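HpcH/HpaI aldolase/citrate lyase family protein (Burkholderia cenocepacia, PDB 4MF4) belongs to the HpcH/HpaI aldolase/citrate lyase family of TIM-barrel proteins and forms a six-chain assembly, while its own function is not established. Local coordinates at residues K17-L20 with D24-L27; L104-I109 with R120-P125; R176-A179 with C185-V188; D192-L197 with G201-P206; T210-V215 with V226-G231. All coordinates share one frame; numbering follows the deposited sequence. Where two conformers were deposited one is given.

Contact 1. Residues K17-L20 with D24-L27; sequences KQRL and DEPL
R19 and E25 cross at roughly a right angle, and the meeting point is aliphatic on one side: E25 OE2 lies 3.5 Å from R19 CG. The guanidinium and carboxylate planes are turned 38° apart, and R19 NE stays 5.1 Å from E25 OE2, so the opposite charges are near without pairing. Each is engaged elsewhere, E25 OE1 in a salt bridge with R245 and R19 NH2 in a hydrogen bond with S15. R19 was modelled in two conformers, one of which is described.

L27 rises from the loop-to-strand junction and lays CD1 against L20 and the R19 stem, with CD2 near the R19 tip. L27 CD1 meets L20 CD2 at 3.9 Å. L27 CD2 lies 3.7 Å from R19 NH1, at an oblique approach to the guanidinium. L20 sits with CG opposite the carbonyl carbon (chi1 -76°), and its CD2 reaches L27 although the CB bond points away.

L20 and L27 both touch L246 on strand 246-251, which places helix 15-22 against the start of strand 27-32. L20 and L27 thus pack through methyls, E25 OE2 rests on the R19 stem without a hydrogen bond across, and R245 bridges the segments at E25 OE1 and R19 O.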
# COMPACT_ATOMS: atom_id res chain seq x y z
N LYS A 17 -28.44 -14.53 5.49
CA LYS A 17 -29.36 -14.32 6.61
C LYS A 17 -30.67 -15.08 6.40
O LYS A 17 -31.19 -15.72 7.32
CB LYS A 17 -29.69 -12.85 6.81
CG LYS A 17 -30.39 -12.55 8.12
CD LYS A 17 -30.83 -11.08 8.23
CE LYS A 17 -31.52 -10.78 9.57
NZ LYS A 17 -31.68 -9.31 9.84
N GLN A 18 -31.20 -14.97 5.17
CA GLN A 18 -32.50 -15.55 4.87
C GLN A 18 -32.42 -17.08 5.01
O GLN A 18 -33.27 -17.70 5.65
CB GLN A 18 -32.96 -15.08 3.49
CG GLN A 18 -34.24 -15.73 2.98
CD GLN A 18 -33.93 -16.98 2.16
OE1 GLN A 18 -33.24 -16.93 1.14
NE2 GLN A 18 -34.44 -18.12 2.62
N ARG A 19 -31.40 -17.67 4.40
CA ARG A 19 -31.18 -19.11 4.53
C ARG A 19 -30.94 -19.54 5.97
O ARG A 19 -31.53 -20.53 6.42
CB ARG A 19 -30.05 -19.58 3.62
CG ARG A 19 -30.43 -19.59 2.14
CD ARG A 19 -29.21 -19.85 1.27
NE ARG A 19 -28.43 -18.66 0.98
CZ ARG A 19 -27.23 -18.69 0.43
NH1 ARG A 19 -26.67 -19.85 0.17
NH2 ARG A 19 -26.57 -17.58 0.19
N LEU A 20 -30.11 -18.80 6.71
CA LEU A 20 -29.86 -19.12 8.15
C LEU A 20 -31.14 -19.17 9.00
O LEU A 20 -31.29 -20.07 9.83
CB LEU A 20 -28.91 -18.13 8.81
CG LEU A 20 -27.41 -18.24 8.50
CD1 LEU A 20 -26.79 -17.01 9.10
CD2 LEU A 20 -26.77 -19.50 9.05
N ASP A 24 -33.31 -25.30 6.35
CA ASP A 24 -32.71 -26.36 7.20
C ASP A 24 -31.39 -26.92 6.60
O ASP A 24 -30.70 -27.73 7.23
CB ASP A 24 -33.71 -27.50 7.44
N GLU A 25 -31.01 -26.44 5.41
CA GLU A 25 -29.86 -26.98 4.70
C GLU A 25 -28.51 -26.43 5.24
O GLU A 25 -28.47 -25.33 5.76
CB GLU A 25 -29.98 -26.67 3.18
CG GLU A 25 -29.50 -25.27 2.71
CD GLU A 25 -30.46 -24.11 3.01
OE1 GLU A 25 -31.22 -24.17 4.01
OE2 GLU A 25 -30.46 -23.11 2.24
N PRO A 26 -27.41 -27.18 5.04
CA PRO A 26 -26.08 -26.71 5.40
C PRO A 26 -25.59 -25.58 4.50
O PRO A 26 -25.91 -25.54 3.30
CB PRO A 26 -25.19 -27.94 5.17
CG PRO A 26 -26.13 -29.09 4.94
CD PRO A 26 -27.33 -28.46 4.34
N LEU A 27 -24.78 -24.69 5.07
CA LEU A 27 -24.16 -23.61 4.34
C LEU A 27 -22.66 -23.65 4.55
O LEU A 27 -22.18 -23.47 5.67
CB LEU A 27 -24.76 -22.28 4.80
CG LEU A 27 -26.28 -22.16 4.70
CD1 LEU A 27 -26.81 -20.98 5.48
CD2 LEU A 27 -26.65 -22.00 3.23

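Contact 2. Residues L104-I109 with R120-P125; sequences LMFPCI and RLTRFP
T122 OG1 is gripped twice: R123 NH1 donates to it over 2.8 Å, and the hydroxyl in turn bonds the carbonyl oxygen of V119 in the last turns of helix 112-121. The first bond is bent, with an N-H...O angle of 136°, but the hydroxyl lies close to the guanidinium plane. Backbone R123 N to R120 O, at 3.2 Å, holds the same turn from the main-chain side.

With the oxygen held there, the other branch of T122 serves the contact. At chi1 76°, OG1 sits between the backbone N and the carbonyl carbon, leaving CG2 directed at strand 103-106. That single methyl touches both partners across the contact. It approaches the F106 ring at the edge, near its plane, 4.0 Å from CZ, and stands 4.1 Å from L104 CD1. In both pairs the side chains run past one another in opposite directions.

L104 and F106, two apart on the strand, face the helical layer together: L104 also packs on A96 and L97, F106 on V93 and A118. T122 and F106 both also touch V161 of the neighbouring strand 160-165. This is where the helix following the fourth barrel strand ends against that strand's outer face. The chemistry is divided within one residue: T122 gives a methyl to the buried apolar layer, while its hydroxyl is satisfied on its own side, so no polar group need cross the interface.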
# COMPACT_ATOMS: atom_id res chain seq x y z
N LEU A 104 -21.88 -10.25 10.12
CA LEU A 104 -20.76 -10.04 11.02
C LEU A 104 -20.68 -11.16 12.03
O LEU A 104 -21.73 -11.63 12.54
CB LEU A 104 -20.97 -8.75 11.78
CG LEU A 104 -20.85 -7.45 11.03
CD1 LEU A 104 -20.82 -6.31 12.05
CD2 LEU A 104 -19.65 -7.45 10.13
N MET A 105 -19.45 -11.61 12.30
CA MET A 105 -19.20 -12.56 13.36
C MET A 105 -18.49 -11.84 14.51
O MET A 105 -17.48 -11.16 14.31
CB MET A 105 -18.33 -13.73 12.87
CG MET A 105 -18.18 -14.81 13.95
SD MET A 105 -17.19 -16.21 13.45
CE MET A 105 -17.92 -16.65 11.89
N PHE A 106 -19.02 -12.00 15.73
CA PHE A 106 -18.41 -11.43 16.95
C PHE A 106 -17.73 -12.53 17.78
O PHE A 106 -18.35 -13.56 18.15
CB PHE A 106 -19.51 -10.77 17.78
CG PHE A 106 -20.06 -9.55 17.17
CD1 PHE A 106 -21.04 -9.63 16.19
CD2 PHE A 106 -19.57 -8.31 17.53
CE1 PHE A 106 -21.57 -8.48 15.63
CE2 PHE A 106 -20.08 -7.16 16.97
CZ PHE A 106 -21.09 -7.26 16.00
N PRO A 107 -16.44 -12.35 18.08
CA PRO A 107 -15.70 -13.30 18.87
C PRO A 107 -16.09 -13.21 20.33
O PRO A 107 -16.68 -12.23 20.75
CB PRO A 107 -14.24 -12.86 18.70
CG PRO A 107 -14.26 -11.47 18.28
CD PRO A 107 -15.62 -11.19 17.66
N CYS A 108 -15.71 -14.19 21.11
CA CYS A 108 -15.78 -14.01 22.56
C CYS A 108 -17.14 -13.51 23.08
O CYS A 108 -17.18 -12.53 23.83
CB CYS A 108 -14.77 -12.92 23.01
SG CYS A 108 -13.04 -13.04 22.49
N ILE A 109 -18.25 -14.15 22.73
CA ILE A 109 -19.54 -13.71 23.27
C ILE A 109 -19.86 -14.67 24.43
O ILE A 109 -20.02 -15.87 24.19
CB ILE A 109 -20.67 -13.76 22.21
CG1 ILE A 109 -20.44 -12.73 21.09
CG2 ILE A 109 -22.04 -13.58 22.85
CD1 ILE A 109 -20.57 -11.28 21.49
N ARG A 120 -27.16 -4.52 19.02
CA ARG A 120 -27.42 -3.08 19.05
C ARG A 120 -26.46 -2.30 18.19
O ARG A 120 -26.83 -1.34 17.54
CB ARG A 120 -27.29 -2.52 20.49
CG ARG A 120 -28.38 -2.96 21.47
CD ARG A 120 -28.11 -2.38 22.86
NE ARG A 120 -28.25 -0.92 22.83
CZ ARG A 120 -27.94 -0.08 23.80
NH1 ARG A 120 -27.41 -0.51 24.94
NH2 ARG A 120 -28.15 1.24 23.63
N LEU A 121 -25.20 -2.71 18.22
CA LEU A 121 -24.15 -2.04 17.47
C LEU A 121 -24.38 -2.16 15.98
O LEU A 121 -23.89 -1.32 15.24
CB LEU A 121 -22.75 -2.56 17.81
CG LEU A 121 -22.18 -2.29 19.20
CD1 LEU A 121 -20.81 -2.96 19.24
CD2 LEU A 121 -22.04 -0.82 19.56
N THR A 122 -25.16 -3.14 15.55
CA THR A 122 -25.48 -3.32 14.12
C THR A 122 -26.78 -2.72 13.62
O THR A 122 -27.06 -2.79 12.40
CB THR A 122 -25.46 -4.82 13.70
OG1 THR A 122 -26.65 -5.48 14.16
CG2 THR A 122 -24.23 -5.49 14.20
N ARG A 123 -27.55 -2.08 14.51
CA ARG A 123 -28.88 -1.58 14.18
C ARG A 123 -28.97 -0.04 14.26
O ARG A 123 -28.56 0.56 15.22
CB ARG A 123 -29.93 -2.16 15.13
CG ARG A 123 -30.14 -3.69 15.06
CD ARG A 123 -30.34 -4.16 13.63
NE ARG A 123 -30.98 -5.47 13.51
CZ ARG A 123 -30.35 -6.64 13.34
NH1 ARG A 123 -29.03 -6.74 13.30
NH2 ARG A 123 -31.07 -7.74 13.20
N PHE A 124 -29.47 0.57 13.20
CA PHE A 124 -29.97 1.93 13.25
C PHE A 124 -31.15 2.03 14.23
O PHE A 124 -32.03 1.17 14.23
CB PHE A 124 -30.45 2.34 11.89
CG PHE A 124 -29.34 2.52 10.88
CD1 PHE A 124 -28.21 3.23 11.20
CD2 PHE A 124 -29.49 2.01 9.59
CE1 PHE A 124 -27.22 3.43 10.24
CE2 PHE A 124 -28.52 2.20 8.65
CZ PHE A 124 -27.37 2.89 8.97
N PRO A 125 -31.18 3.08 15.06
CA PRO A 125 -32.36 3.22 15.93
C PRO A 125 -33.67 3.29 15.12
O PRO A 125 -33.79 4.08 14.19
CB PRO A 125 -32.11 4.52 16.70
CG PRO A 125 -30.76 5.00 16.33
CD PRO A 125 -30.23 4.20 15.18

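Contact 3. Residues R176-A179 with C185-V188; sequences RIAA and CLFV
Two first torsions set this contact. In I177, chi1 of -67° leaves CG2 trans to the backbone nitrogen and pointing at the barrel; in L186, chi1 of -56° turns CG opposite the carbonyl carbon, and an extended chi2 (169°) presents the two methyls of the fork to the helix. Each methyl then has its own partner. L186 CD2 meets I177 CG2 at 4.0 Å, the side chains crossing at a slant, and it also lies 4.1 Å from A178 CA. L186 CD1 meets A178 CB, again at 4.0 Å.

The leucine fork therefore sits over two consecutive residues at the end of helix 174-178. The short A178 side chain is consistent with this close approach, A178 CA lying 7.1 Å from L186 CA. L186 and I177 both touch V163 of the neighbouring strand 160-165, and A178 is backed by A222 of helix 206-222. On the strand, F187 turns the other way, onto I162 and T248, as expected of alternating residues in a TIM barrel.

All three touching residues are buried and no hydrogen bond spans the pair. Helix and strand are joined by methyl-to-methyl van der Waals contact, and the strand's own backbone bonds go to its barrel neighbours.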
# COMPACT_ATOMS: atom_id res chain seq x y z
N ARG A 176 -29.75 -18.74 26.85
CA ARG A 176 -30.19 -17.33 26.91
C ARG A 176 -29.54 -16.48 25.79
O ARG A 176 -30.13 -15.49 25.32
CB ARG A 176 -29.85 -16.73 28.28
CG ARG A 176 -30.61 -17.36 29.46
CD ARG A 176 -29.86 -17.10 30.77
NE ARG A 176 -30.15 -15.76 31.31
CZ ARG A 176 -29.29 -14.95 31.94
NH1 ARG A 176 -28.01 -15.27 32.12
NH2 ARG A 176 -29.70 -13.77 32.37
N ILE A 177 -28.29 -16.82 25.41
CA ILE A 177 -27.68 -16.20 24.22
C ILE A 177 -28.50 -16.51 22.96
O ILE A 177 -28.82 -15.63 22.19
CB ILE A 177 -26.22 -16.64 24.04
CG1 ILE A 177 -25.39 -16.06 25.19
CG2 ILE A 177 -25.67 -16.17 22.69
CD1 ILE A 177 -24.02 -16.65 25.32
N ALA A 178 -28.86 -17.78 22.79
CA ALA A 178 -29.68 -18.18 21.65
C ALA A 178 -31.04 -17.47 21.57
O ALA A 178 -31.52 -17.19 20.47
CB ALA A 178 -29.90 -19.67 21.69
N ALA A 179 -31.63 -17.18 22.72
CA ALA A 179 -32.94 -16.51 22.77
C ALA A 179 -32.83 -15.00 22.62
O ALA A 179 -33.85 -14.31 22.57
CB ALA A 179 -33.64 -16.83 24.07
N CYS A 185 -27.12 -16.82 14.40
CA CYS A 185 -26.36 -18.04 14.37
C CYS A 185 -25.46 -18.14 15.58
O CYS A 185 -24.87 -17.15 15.95
CB CYS A 185 -25.46 -18.03 13.14
SG CYS A 185 -24.52 -19.57 12.89
N LEU A 186 -25.32 -19.33 16.16
CA LEU A 186 -24.36 -19.55 17.23
C LEU A 186 -23.17 -20.21 16.59
O LEU A 186 -23.34 -21.23 15.91
CB LEU A 186 -24.91 -20.49 18.31
CG LEU A 186 -26.21 -20.12 18.99
CD1 LEU A 186 -26.74 -21.28 19.83
CD2 LEU A 186 -26.03 -18.86 19.80
N PHE A 187 -21.95 -19.70 16.80
CA PHE A 187 -20.79 -20.31 16.14
C PHE A 187 -19.81 -20.91 17.15
O PHE A 187 -19.38 -20.25 18.06
CB PHE A 187 -20.12 -19.26 15.27
CG PHE A 187 -19.04 -19.80 14.37
CD1 PHE A 187 -17.75 -19.89 14.83
CD2 PHE A 187 -19.30 -20.14 13.07
CE1 PHE A 187 -16.74 -20.33 14.00
CE2 PHE A 187 -18.30 -20.59 12.23
CZ PHE A 187 -17.02 -20.65 12.69
N VAL A 188 -19.51 -22.19 17.00
CA VAL A 188 -18.49 -22.87 17.82
C VAL A 188 -17.10 -22.86 17.18
O VAL A 188 -16.91 -23.40 16.07
CB VAL A 188 -18.91 -24.35 18.07
CG1 VAL A 188 -17.91 -25.06 18.96
CG2 VAL A 188 -20.29 -24.44 18.71

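Contact 4. Residues D192-L197 with G201-P206; sequences DLAASL and GDIRHP
The backbones come close at A194 and I203, whose CA atoms are 5.3 Å apart. On one side helix 190-196 is finishing, with S196 N still bonded to D192 O at 3.0 Å. On the other, G201 passes with positive phi (77°) into a type I turn from D202 to H205, closed by H205 N to D202 O at 3.2 Å.

The single methyl of A194 is consistent with so near an approach. Its CB faces the turn and touches mostly main chain: D202 O at 3.9 Å and I203 CA at 4.0 Å. D202 O thus closes the turn with one bond and rests on the alanine methyl as well. The one side-chain pair is A194 CB with I203 CG2, 4.1 Å apart. I203 uses its short branch here, because chi1 of 71° puts CG1 between the backbone N and the carbonyl carbon and carries the longer arm away from the helix. A194 also packs on V208 of helix 206-222.

Downstream, H205 occupies the N-cap of helix 206-222: its ND1 accepts from D207 N, its ring stacks with H199, and P206 CD stands 3.5 Å above the H205 ring plane, offset toward the rim. A195, next to A194, packs on V136 of a neighbouring subunit.

With no hydrogen bond between the segments, the chemistry is that of a methyl laid on a turn closed by its own backbone bond and followed by the H205 cap, so shape rather than polarity joins helix and turn.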
# COMPACT_ATOMS: atom_id res chain seq x y z
N ASP A 192 -10.64 -22.56 20.41
CA ASP A 192 -10.75 -21.64 21.58
C ASP A 192 -11.63 -22.26 22.66
O ASP A 192 -11.40 -22.03 23.85
CB ASP A 192 -11.33 -20.25 21.23
CG ASP A 192 -10.27 -19.13 21.18
OD1 ASP A 192 -9.41 -19.01 22.09
OD2 ASP A 192 -10.33 -18.34 20.23
N LEU A 193 -12.64 -23.04 22.29
CA LEU A 193 -13.49 -23.59 23.33
C LEU A 193 -12.66 -24.55 24.18
O LEU A 193 -12.67 -24.46 25.41
CB LEU A 193 -14.75 -24.20 22.74
CG LEU A 193 -15.80 -24.70 23.72
CD1 LEU A 193 -16.23 -23.65 24.74
CD2 LEU A 193 -17.02 -25.19 22.93
N ALA A 194 -11.87 -25.40 23.53
CA ALA A 194 -11.03 -26.36 24.24
C ALA A 194 -10.04 -25.62 25.16
O ALA A 194 -9.89 -25.98 26.34
CB ALA A 194 -10.31 -27.28 23.27
N ALA A 195 -9.43 -24.54 24.66
CA ALA A 195 -8.52 -23.76 25.50
C ALA A 195 -9.22 -23.18 26.74
O ALA A 195 -8.71 -23.27 27.86
CB ALA A 195 -7.86 -22.66 24.69
N SER A 196 -10.38 -22.56 26.58
CA SER A 196 -11.03 -21.95 27.77
C SER A 196 -11.52 -22.99 28.77
O SER A 196 -11.61 -22.70 29.98
CB SER A 196 -12.18 -21.02 27.41
OG SER A 196 -12.95 -20.80 28.59
N LEU A 197 -11.79 -24.21 28.31
CA LEU A 197 -12.23 -25.21 29.25
C LEU A 197 -11.04 -25.95 29.88
O LEU A 197 -11.25 -26.90 30.62
CB LEU A 197 -13.17 -26.23 28.58
CG LEU A 197 -14.40 -25.66 27.87
CD1 LEU A 197 -15.11 -26.71 27.03
CD2 LEU A 197 -15.39 -25.09 28.88
N GLY A 201 -5.32 -27.42 22.80
CA GLY A 201 -4.82 -28.38 21.82
C GLY A 201 -5.54 -29.72 21.76
O GLY A 201 -5.11 -30.62 21.03
N ASP A 202 -6.61 -29.86 22.52
CA ASP A 202 -7.29 -31.14 22.65
C ASP A 202 -8.81 -31.00 22.43
O ASP A 202 -9.58 -31.14 23.37
CB ASP A 202 -7.00 -31.72 24.06
CG ASP A 202 -7.48 -33.17 24.23
OD1 ASP A 202 -7.84 -33.84 23.24
OD2 ASP A 202 -7.54 -33.59 25.40
N ILE A 203 -9.24 -30.73 21.18
CA ILE A 203 -10.67 -30.51 20.94
C ILE A 203 -11.54 -31.77 21.10
O ILE A 203 -12.75 -31.66 21.21
CB ILE A 203 -10.96 -29.85 19.57
CG1 ILE A 203 -10.70 -30.82 18.42
CG2 ILE A 203 -10.14 -28.58 19.40
CD1 ILE A 203 -11.38 -30.42 17.12
N ARG A 204 -10.93 -32.96 21.14
CA ARG A 204 -11.72 -34.19 21.38
C ARG A 204 -11.78 -34.64 22.84
O ARG A 204 -12.30 -35.72 23.11
CB ARG A 204 -11.21 -35.36 20.54
CG ARG A 204 -11.58 -35.33 19.07
CD ARG A 204 -10.91 -36.49 18.33
NE ARG A 204 -9.45 -36.45 18.53
CZ ARG A 204 -8.52 -36.34 17.57
NH1 ARG A 204 -8.85 -36.30 16.28
NH2 ARG A 204 -7.24 -36.30 17.91
N HIS A 205 -11.26 -33.85 23.78
CA HIS A 205 -11.48 -34.17 25.17
C HIS A 205 -12.98 -34.23 25.44
O HIS A 205 -13.74 -33.37 24.96
CB HIS A 205 -10.80 -33.16 26.09
CG HIS A 205 -10.81 -33.57 27.52
ND1 HIS A 205 -11.90 -33.34 28.34
CD2 HIS A 205 -9.89 -34.21 28.28
CE1 HIS A 205 -11.64 -33.81 29.55
NE2 HIS A 205 -10.43 -34.35 29.54
N PRO A 206 -13.44 -35.25 26.18
CA PRO A 206 -14.89 -35.43 26.37
C PRO A 206 -15.65 -34.22 26.94
O PRO A 206 -16.84 -34.02 26.66
CB PRO A 206 -14.98 -36.63 27.34
CG PRO A 206 -13.59 -37.15 27.51
CD PRO A 206 -12.68 -36.46 26.55

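Contact 5. Residues T210-V215 with V226-G231; sequences TAMARV and VGIFAG
Helix 206-222 and strand 225-230 run in broadly opposite senses at a steep incline and draw together toward the V215 end, where V215 CA and V226 CA are 7.8 Å apart. M212 CA and I228 CA stand 9.4 Å apart, and this wider gap is bridged by the longer side chains. M212 is extended as far as SD and then bent at chi3 (61°), which swings CE onto I228 CD1 at 3.5 Å, a close methyl contact. I228 meets it with an almost fully stretched arm, chi1 -169°, and the two side chains cross at about a right angle, end against end.

At the narrower place the valines do the packing. V226 CG2 lies 4.1 Å from the carbonyl oxygen of V215, a contact with the helix backbone, while V215 CG1 and V226 CG1 face each other more loosely at 4.4 Å.

In the TIM barrel this helix belongs to the beta-alpha-beta crossover that carries the chain from strand 185-188 to strand 225-230, its neighbour in the sheet. V226 and I228 look outward to the helices. F229 faces otherwise: it touches F187, stacks edge-to-face with W31, and packs on M139 of a neighbouring subunit.

Other side chains close the layer around the pair. Y244 touches M212, V226 and I228; P190 lies against M212 and I228; V188 meets both M212 and V215. On another face of the helix, R214 NE forms a salt bridge with E175.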
# COMPACT_ATOMS: atom_id res chain seq x y z
N THR A 210 -18.70 -32.45 25.17
CA THR A 210 -19.91 -32.17 25.93
C THR A 210 -20.36 -30.71 25.82
O THR A 210 -21.55 -30.43 25.64
CB THR A 210 -19.74 -32.53 27.42
OG1 THR A 210 -19.48 -33.93 27.55
CG2 THR A 210 -20.99 -32.20 28.21
N ALA A 211 -19.39 -29.78 25.90
CA ALA A 211 -19.72 -28.41 25.74
C ALA A 211 -20.25 -28.13 24.33
O ALA A 211 -21.27 -27.44 24.18
CB ALA A 211 -18.52 -27.53 26.05
N MET A 212 -19.57 -28.64 23.32
CA MET A 212 -19.99 -28.39 21.96
C MET A 212 -21.42 -28.91 21.72
O MET A 212 -22.24 -28.22 21.13
CB MET A 212 -19.01 -29.00 20.97
CG MET A 212 -17.59 -28.42 21.04
SD MET A 212 -16.41 -29.40 20.09
CE MET A 212 -17.10 -29.25 18.47
N ALA A 213 -21.70 -30.14 22.17
CA ALA A 213 -23.01 -30.77 22.05
C ALA A 213 -24.07 -29.86 22.67
O ALA A 213 -25.15 -29.68 22.08
CB ALA A 213 -23.00 -32.17 22.72
N ARG A 214 -23.77 -29.26 23.84
CA ARG A 214 -24.70 -28.33 24.46
C ARG A 214 -25.04 -27.14 23.59
O ARG A 214 -26.20 -26.74 23.50
CB ARG A 214 -24.23 -27.85 25.85
CG ARG A 214 -25.28 -27.01 26.57
CD ARG A 214 -24.88 -26.67 27.99
NE ARG A 214 -25.67 -25.56 28.54
CZ ARG A 214 -25.48 -25.04 29.75
NH1 ARG A 214 -24.51 -25.50 30.54
NH2 ARG A 214 -26.26 -24.07 30.17
N VAL A 215 -24.03 -26.57 22.93
CA VAL A 215 -24.25 -25.39 22.11
C VAL A 215 -25.14 -25.75 20.91
O VAL A 215 -26.12 -25.06 20.58
CB VAL A 215 -22.88 -24.81 21.62
CG1 VAL A 215 -23.11 -23.69 20.64
CG2 VAL A 215 -22.07 -24.30 22.80
N VAL A 226 -26.72 -23.27 14.03
CA VAL A 226 -25.41 -23.39 14.63
C VAL A 226 -24.31 -23.59 13.59
O VAL A 226 -24.50 -24.30 12.62
CB VAL A 226 -25.40 -24.52 15.64
CG1 VAL A 226 -24.08 -24.55 16.40
CG2 VAL A 226 -26.58 -24.31 16.60
N GLY A 227 -23.18 -22.94 13.83
CA GLY A 227 -22.02 -23.03 12.93
C GLY A 227 -20.80 -23.53 13.69
O GLY A 227 -20.80 -23.55 14.91
N ILE A 228 -19.75 -23.86 12.95
CA ILE A 228 -18.57 -24.49 13.50
C ILE A 228 -17.43 -24.37 12.51
O ILE A 228 -17.64 -24.34 11.27
CB ILE A 228 -18.87 -25.98 13.86
CG1 ILE A 228 -17.74 -26.59 14.69
CG2 ILE A 228 -19.18 -26.75 12.61
CD1 ILE A 228 -18.10 -27.87 15.41
N PHE A 229 -16.22 -24.27 13.06
CA PHE A 229 -15.00 -24.29 12.27
C PHE A 229 -14.53 -25.73 12.26
O PHE A 229 -14.20 -26.26 13.33
CB PHE A 229 -13.90 -23.38 12.89
CG PHE A 229 -12.66 -23.27 12.03
CD1 PHE A 229 -11.64 -24.20 12.16
CD2 PHE A 229 -12.57 -22.33 11.03
CE1 PHE A 229 -10.51 -24.14 11.35
CE2 PHE A 229 -11.45 -22.27 10.21
CZ PHE A 229 -10.42 -23.18 10.38
N ALA A 230 -14.47 -26.35 11.08
CA ALA A 230 -13.92 -27.70 10.93
C ALA A 230 -12.47 -27.59 10.42
O ALA A 230 -12.19 -26.82 9.46
CB ALA A 230 -14.77 -28.52 9.97
N GLY A 231 -11.58 -28.36 11.06
CA GLY A 231 -10.14 -28.38 10.69
C GLY A 231 -9.84 -29.27 9.50
O GLY A 231 -8.80 -29.16 8.93

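Overall arrangement
Contacts 2, 3 and 5 are buried, each pressing a helix on the outer face of the same barrel sheet; contacts 1 and 4 are partly buried and join a helix to the loop that follows it. Contacts 3 and 5 are the most tightly coupled: strands 185-188 and 225-230 are neighbours, with L186 O 2.7 Å from G227 N, a probable hydrogen bond. Contact 4 adjoins contact 5 through apolar packing, L193 on A211 and M212, and L197 on A211. M105 and F187 link contacts 2 and 3. Contacts 1 and 4 lie furthest apart, centres about 27 Å. Only contact 1 brings charged side chains together, their charged atoms staying apart; the others pack through apolar groups and backbone.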